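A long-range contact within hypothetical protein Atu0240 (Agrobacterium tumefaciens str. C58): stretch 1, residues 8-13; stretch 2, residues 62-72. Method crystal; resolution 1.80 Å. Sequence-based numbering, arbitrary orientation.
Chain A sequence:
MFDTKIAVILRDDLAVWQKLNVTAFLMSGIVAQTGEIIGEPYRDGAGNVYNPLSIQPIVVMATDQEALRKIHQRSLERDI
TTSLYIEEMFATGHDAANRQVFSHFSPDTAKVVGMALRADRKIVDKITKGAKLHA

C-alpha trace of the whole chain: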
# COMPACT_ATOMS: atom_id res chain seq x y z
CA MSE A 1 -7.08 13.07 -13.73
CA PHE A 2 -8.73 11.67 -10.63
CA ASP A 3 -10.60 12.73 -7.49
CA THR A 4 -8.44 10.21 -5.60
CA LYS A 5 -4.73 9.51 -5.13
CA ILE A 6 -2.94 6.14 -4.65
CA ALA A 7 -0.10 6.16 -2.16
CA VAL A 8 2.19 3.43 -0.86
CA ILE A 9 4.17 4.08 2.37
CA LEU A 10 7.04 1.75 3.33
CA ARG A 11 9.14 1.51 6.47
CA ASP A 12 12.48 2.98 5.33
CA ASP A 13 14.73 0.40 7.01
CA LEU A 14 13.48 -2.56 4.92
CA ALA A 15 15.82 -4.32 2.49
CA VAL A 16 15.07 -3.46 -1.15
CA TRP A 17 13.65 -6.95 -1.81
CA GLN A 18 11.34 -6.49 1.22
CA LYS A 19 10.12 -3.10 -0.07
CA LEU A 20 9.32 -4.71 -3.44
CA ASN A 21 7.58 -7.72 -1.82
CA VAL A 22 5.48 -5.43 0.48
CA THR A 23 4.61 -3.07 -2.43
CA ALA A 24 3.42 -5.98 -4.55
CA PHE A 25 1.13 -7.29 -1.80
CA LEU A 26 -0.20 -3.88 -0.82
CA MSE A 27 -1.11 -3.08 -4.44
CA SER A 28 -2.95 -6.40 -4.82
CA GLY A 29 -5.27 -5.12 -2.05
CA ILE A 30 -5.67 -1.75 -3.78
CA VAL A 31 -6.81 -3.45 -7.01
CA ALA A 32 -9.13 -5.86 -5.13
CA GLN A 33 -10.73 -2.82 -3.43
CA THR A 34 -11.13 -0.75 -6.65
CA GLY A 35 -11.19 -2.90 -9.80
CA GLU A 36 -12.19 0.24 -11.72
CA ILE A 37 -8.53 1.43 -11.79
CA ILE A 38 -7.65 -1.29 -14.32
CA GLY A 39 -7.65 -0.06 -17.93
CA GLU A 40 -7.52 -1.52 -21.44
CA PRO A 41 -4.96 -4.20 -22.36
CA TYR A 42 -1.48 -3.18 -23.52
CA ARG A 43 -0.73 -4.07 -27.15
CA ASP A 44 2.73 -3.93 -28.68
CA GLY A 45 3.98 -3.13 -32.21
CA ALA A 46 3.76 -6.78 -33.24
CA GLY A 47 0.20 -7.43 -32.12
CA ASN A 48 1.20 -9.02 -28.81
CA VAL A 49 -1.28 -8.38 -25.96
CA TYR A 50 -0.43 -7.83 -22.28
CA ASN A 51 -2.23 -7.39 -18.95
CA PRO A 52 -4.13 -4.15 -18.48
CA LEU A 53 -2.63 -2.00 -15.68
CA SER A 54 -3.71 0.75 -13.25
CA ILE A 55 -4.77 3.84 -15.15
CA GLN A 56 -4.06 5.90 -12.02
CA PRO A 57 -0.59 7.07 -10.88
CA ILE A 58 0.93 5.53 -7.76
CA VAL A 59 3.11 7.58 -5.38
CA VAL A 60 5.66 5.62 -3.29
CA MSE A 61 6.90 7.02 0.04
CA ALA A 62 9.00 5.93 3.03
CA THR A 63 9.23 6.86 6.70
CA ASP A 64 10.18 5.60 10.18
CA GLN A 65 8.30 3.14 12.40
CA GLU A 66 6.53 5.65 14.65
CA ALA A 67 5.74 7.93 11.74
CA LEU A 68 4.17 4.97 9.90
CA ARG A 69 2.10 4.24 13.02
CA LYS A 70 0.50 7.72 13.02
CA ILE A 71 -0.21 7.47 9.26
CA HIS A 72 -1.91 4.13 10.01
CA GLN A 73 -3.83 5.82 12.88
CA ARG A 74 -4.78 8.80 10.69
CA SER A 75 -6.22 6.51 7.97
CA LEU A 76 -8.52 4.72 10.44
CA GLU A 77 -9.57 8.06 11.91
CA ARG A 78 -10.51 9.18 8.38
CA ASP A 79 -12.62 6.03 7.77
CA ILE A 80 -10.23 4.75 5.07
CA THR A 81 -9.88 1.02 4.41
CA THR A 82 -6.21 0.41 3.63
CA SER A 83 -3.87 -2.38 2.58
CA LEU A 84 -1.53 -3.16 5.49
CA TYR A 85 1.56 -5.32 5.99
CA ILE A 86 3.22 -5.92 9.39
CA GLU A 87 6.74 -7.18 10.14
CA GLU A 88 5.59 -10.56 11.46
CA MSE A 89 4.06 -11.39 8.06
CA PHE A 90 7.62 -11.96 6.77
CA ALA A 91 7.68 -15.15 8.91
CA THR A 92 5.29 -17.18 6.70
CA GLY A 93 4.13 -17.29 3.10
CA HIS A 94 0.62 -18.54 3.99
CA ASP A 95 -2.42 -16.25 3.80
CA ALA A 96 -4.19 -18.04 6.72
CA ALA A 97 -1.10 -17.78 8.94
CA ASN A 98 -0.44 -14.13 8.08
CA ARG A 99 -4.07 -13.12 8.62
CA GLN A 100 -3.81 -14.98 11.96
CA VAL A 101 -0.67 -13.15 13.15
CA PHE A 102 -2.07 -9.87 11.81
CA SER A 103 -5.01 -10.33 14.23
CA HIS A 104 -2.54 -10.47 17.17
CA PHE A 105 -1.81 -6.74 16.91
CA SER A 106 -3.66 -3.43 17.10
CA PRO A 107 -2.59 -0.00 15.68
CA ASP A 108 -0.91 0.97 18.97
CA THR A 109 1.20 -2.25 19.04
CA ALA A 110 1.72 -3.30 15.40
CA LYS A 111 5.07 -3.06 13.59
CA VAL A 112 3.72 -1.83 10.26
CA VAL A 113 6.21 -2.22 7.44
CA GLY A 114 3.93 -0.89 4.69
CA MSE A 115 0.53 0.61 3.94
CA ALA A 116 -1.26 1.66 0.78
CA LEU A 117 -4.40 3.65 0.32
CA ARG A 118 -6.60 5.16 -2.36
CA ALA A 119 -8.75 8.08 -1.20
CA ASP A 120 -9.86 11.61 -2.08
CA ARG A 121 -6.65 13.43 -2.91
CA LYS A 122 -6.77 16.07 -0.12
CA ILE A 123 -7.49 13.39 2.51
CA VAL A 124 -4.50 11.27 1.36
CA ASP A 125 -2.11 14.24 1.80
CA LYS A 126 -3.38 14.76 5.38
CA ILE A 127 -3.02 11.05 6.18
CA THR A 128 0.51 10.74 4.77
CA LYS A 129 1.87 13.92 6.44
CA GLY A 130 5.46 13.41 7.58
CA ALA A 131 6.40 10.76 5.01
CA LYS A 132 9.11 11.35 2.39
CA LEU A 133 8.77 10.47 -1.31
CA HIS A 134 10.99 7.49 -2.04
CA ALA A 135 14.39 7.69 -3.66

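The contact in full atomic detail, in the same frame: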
# COMPACT_ATOMS: atom_id res chain seq x y z
N VAL A 8 1.59 4.55 -1.57
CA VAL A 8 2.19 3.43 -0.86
C VAL A 8 3.24 4.01 0.10
O VAL A 8 4.08 4.78 -0.33
CB VAL A 8 2.91 2.49 -1.85
CG1 VAL A 8 3.67 1.39 -1.11
CG2 VAL A 8 1.93 1.90 -2.86
N ILE A 9 3.18 3.63 1.38
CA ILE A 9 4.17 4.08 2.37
C ILE A 9 4.89 2.89 3.02
O ILE A 9 4.27 2.04 3.67
CB ILE A 9 3.57 4.99 3.50
CG1 ILE A 9 2.61 6.04 2.96
CG2 ILE A 9 4.69 5.68 4.30
CD1 ILE A 9 1.13 5.65 3.00
N LEU A 10 6.21 2.85 2.85
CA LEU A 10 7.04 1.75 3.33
C LEU A 10 7.88 2.17 4.52
O LEU A 10 8.20 3.34 4.69
CB LEU A 10 7.95 1.28 2.19
CG LEU A 10 7.18 0.83 0.93
CD1 LEU A 10 8.13 0.64 -0.24
CD2 LEU A 10 6.35 -0.44 1.20
N ARG A 11 8.23 1.21 5.37
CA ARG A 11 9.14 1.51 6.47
C ARG A 11 10.55 1.60 5.86
O ARG A 11 10.97 0.69 5.15
CB ARG A 11 9.07 0.44 7.56
CG ARG A 11 9.58 0.95 8.92
CD ARG A 11 9.46 -0.11 10.00
NE ARG A 11 10.40 -1.22 9.82
CZ ARG A 11 10.31 -2.38 10.46
NH1 ARG A 11 9.32 -2.59 11.32
NH2 ARG A 11 11.19 -3.34 10.25
N ASP A 12 11.27 2.70 6.12
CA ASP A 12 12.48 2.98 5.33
C ASP A 12 13.61 1.98 5.54
O ASP A 12 14.45 1.80 4.66
CB ASP A 12 12.98 4.42 5.50
CG ASP A 12 13.87 4.88 4.34
OD1 ASP A 12 13.77 4.31 3.21
OD2 ASP A 12 14.68 5.82 4.55
N ASP A 13 13.62 1.30 6.69
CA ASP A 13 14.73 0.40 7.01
C ASP A 13 14.67 -1.00 6.37
O ASP A 13 15.57 -1.81 6.57
CB ASP A 13 14.96 0.33 8.52
CG ASP A 13 13.80 -0.31 9.26
OD1 ASP A 13 12.73 -0.50 8.67
OD2 ASP A 13 13.98 -0.62 10.46
N ALA A 62 8.37 6.68 1.95
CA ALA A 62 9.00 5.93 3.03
C ALA A 62 9.09 6.79 4.27
O ALA A 62 9.16 8.01 4.18
CB ALA A 62 10.38 5.43 2.61
N THR A 63 9.05 6.15 5.44
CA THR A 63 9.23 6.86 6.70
C THR A 63 9.62 5.88 7.81
O THR A 63 9.74 4.68 7.57
CB THR A 63 7.97 7.69 7.09
OG1 THR A 63 8.25 8.47 8.26
CG2 THR A 63 6.76 6.79 7.34
N ASP A 64 9.81 6.41 9.02
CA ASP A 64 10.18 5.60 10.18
C ASP A 64 9.00 4.90 10.85
O ASP A 64 7.84 5.22 10.59
CB ASP A 64 10.93 6.47 11.20
CG ASP A 64 10.07 7.62 11.72
OD1 ASP A 64 10.02 8.67 11.04
OD2 ASP A 64 9.45 7.47 12.80
N GLN A 65 9.31 3.95 11.72
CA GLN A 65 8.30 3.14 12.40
C GLN A 65 7.18 3.95 13.06
O GLN A 65 6.00 3.73 12.78
CB GLN A 65 8.94 2.20 13.42
CG GLN A 65 7.99 1.20 14.04
CD GLN A 65 7.33 0.30 13.01
OE1 GLN A 65 6.40 0.71 12.30
NE2 GLN A 65 7.78 -0.94 12.95
N GLU A 66 7.55 4.90 13.92
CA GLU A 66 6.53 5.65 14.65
C GLU A 66 5.78 6.61 13.76
O GLU A 66 4.60 6.88 14.00
CB GLU A 66 7.11 6.35 15.89
CG GLU A 66 7.56 5.35 16.96
CD GLU A 66 6.52 4.28 17.24
OE1 GLU A 66 5.36 4.62 17.57
OE2 GLU A 66 6.85 3.09 17.11
N ALA A 67 6.44 7.11 12.72
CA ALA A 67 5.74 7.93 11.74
C ALA A 67 4.73 7.11 10.91
O ALA A 67 3.66 7.61 10.54
CB ALA A 67 6.71 8.67 10.84
N LEU A 68 5.08 5.85 10.62
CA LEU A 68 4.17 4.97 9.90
C LEU A 68 2.97 4.58 10.77
O LEU A 68 1.86 4.43 10.27
CB LEU A 68 4.91 3.73 9.36
CG LEU A 68 4.28 2.79 8.31
CD1 LEU A 68 3.66 3.54 7.13
CD2 LEU A 68 5.33 1.83 7.81
N ARG A 69 3.19 4.46 12.07
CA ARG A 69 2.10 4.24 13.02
C ARG A 69 1.04 5.35 12.99
O ARG A 69 -0.15 5.05 12.90
CB ARG A 69 2.63 4.06 14.45
CG ARG A 69 1.52 3.71 15.44
CD ARG A 69 2.03 3.59 16.86
NE ARG A 69 3.32 2.91 16.93
CZ ARG A 69 3.48 1.60 16.81
NH1 ARG A 69 2.44 0.79 16.62
NH2 ARG A 69 4.71 1.09 16.88
N LYS A 70 1.47 6.62 13.04
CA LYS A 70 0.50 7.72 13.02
C LYS A 70 -0.27 7.80 11.71
O LYS A 70 -1.47 8.07 11.71
CB LYS A 70 1.14 9.07 13.40
CG LYS A 70 2.47 9.35 12.75
CD LYS A 70 2.88 10.84 12.85
CE LYS A 70 4.02 11.18 11.86
NZ LYS A 70 3.78 10.66 10.45
N ILE A 71 0.42 7.55 10.59
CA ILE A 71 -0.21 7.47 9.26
C ILE A 71 -1.29 6.38 9.27
O ILE A 71 -2.43 6.62 8.84
CB ILE A 71 0.85 7.22 8.15
CG1 ILE A 71 1.71 8.49 7.96
CG2 ILE A 71 0.18 6.82 6.84
CD1 ILE A 71 2.98 8.31 7.12
N HIS A 72 -0.94 5.20 9.78
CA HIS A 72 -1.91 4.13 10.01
C HIS A 72 -3.11 4.64 10.84
O HIS A 72 -4.26 4.55 10.42
CB HIS A 72 -1.19 2.95 10.67
CG HIS A 72 -2.08 1.79 11.00
ND1 HIS A 72 -1.72 0.84 11.92
CD2 HIS A 72 -3.30 1.43 10.53
CE1 HIS A 72 -2.69 -0.06 12.02
NE2 HIS A 72 -3.66 0.28 11.19

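Two strand ends lie side by side here, and the helix that follows the second strand packs back over the first. The backbone pairing is parallel: L10 bridges A62 with their CA atoms 4.6 Å apart, and R11 bridges T63 at 5.3 Å. Two hydrogen bonds carry it. T63 N donates to L10 O over 3.0 Å with an N-H...O angle of 155°, and D12 N donates to T63 O over 2.9 Å at 150°. T63 thus donates through its amide and accepts through its carbonyl, in both cases with the other stretch, as expected of a parallel ladder. The second bond reaches D12, just past the end of strand 8-11, so the pairing extends into the loop.

The same two carbonyls also meet CA-H groups. A62 CA lies 3.2 Å from L10 O, with an angle of 142° at the hydrogen, and R11 CA lies 3.4 Å from T63 O, with 143°. Each carbonyl oxygen therefore faces an amide and a neighbouring CA-H together.

The apolar contacts come chiefly from the helix. Its axis runs at 147° to that of strand 8-11, closer to antiparallel than parallel, with a closest approach of 8.6 Å. L68 and I71, one helical turn apart, both direct their CA-to-CB bonds toward the strand, and I9 points toward them. I9 CG2 lies 3.7 Å from L68 CD1 and I9 CD1 lies 4.1 Å from I71 CG2, so one isoleucine spans both helix residues. I9 CG2 also comes within 3.8 Å of T63 CG2. L68 reaches the next part of the strand as well, its CD2 lying 4.0 Å from R11 CB. L10 and A62 send their side chains to the same face of the sheet.

Polar side chains border this packing. R11 leaves the strand sideways, and its end comes nearer to the second stretch, where Q65 lies at the edge of the guanidinium, near its plane. Within its own stretch, R11 NE donates to D13 OD1 over 2.7 Å at 154°, a salt bridge that ties the strand end to the following loop.

The helix start is fixed locally. D64 occupies the N-cap position, and its OD2 accepts from A67 N over 3.0 Å at 151°, satisfying an amide of the first turn. Farther along, E66 and R69 form a salt bridge, with R69 NE to E66 OE1 at 2.7 Å and R69 NH2 to E66 OE2 at 2.9 Å; both residues are out of reach of strand 8-11.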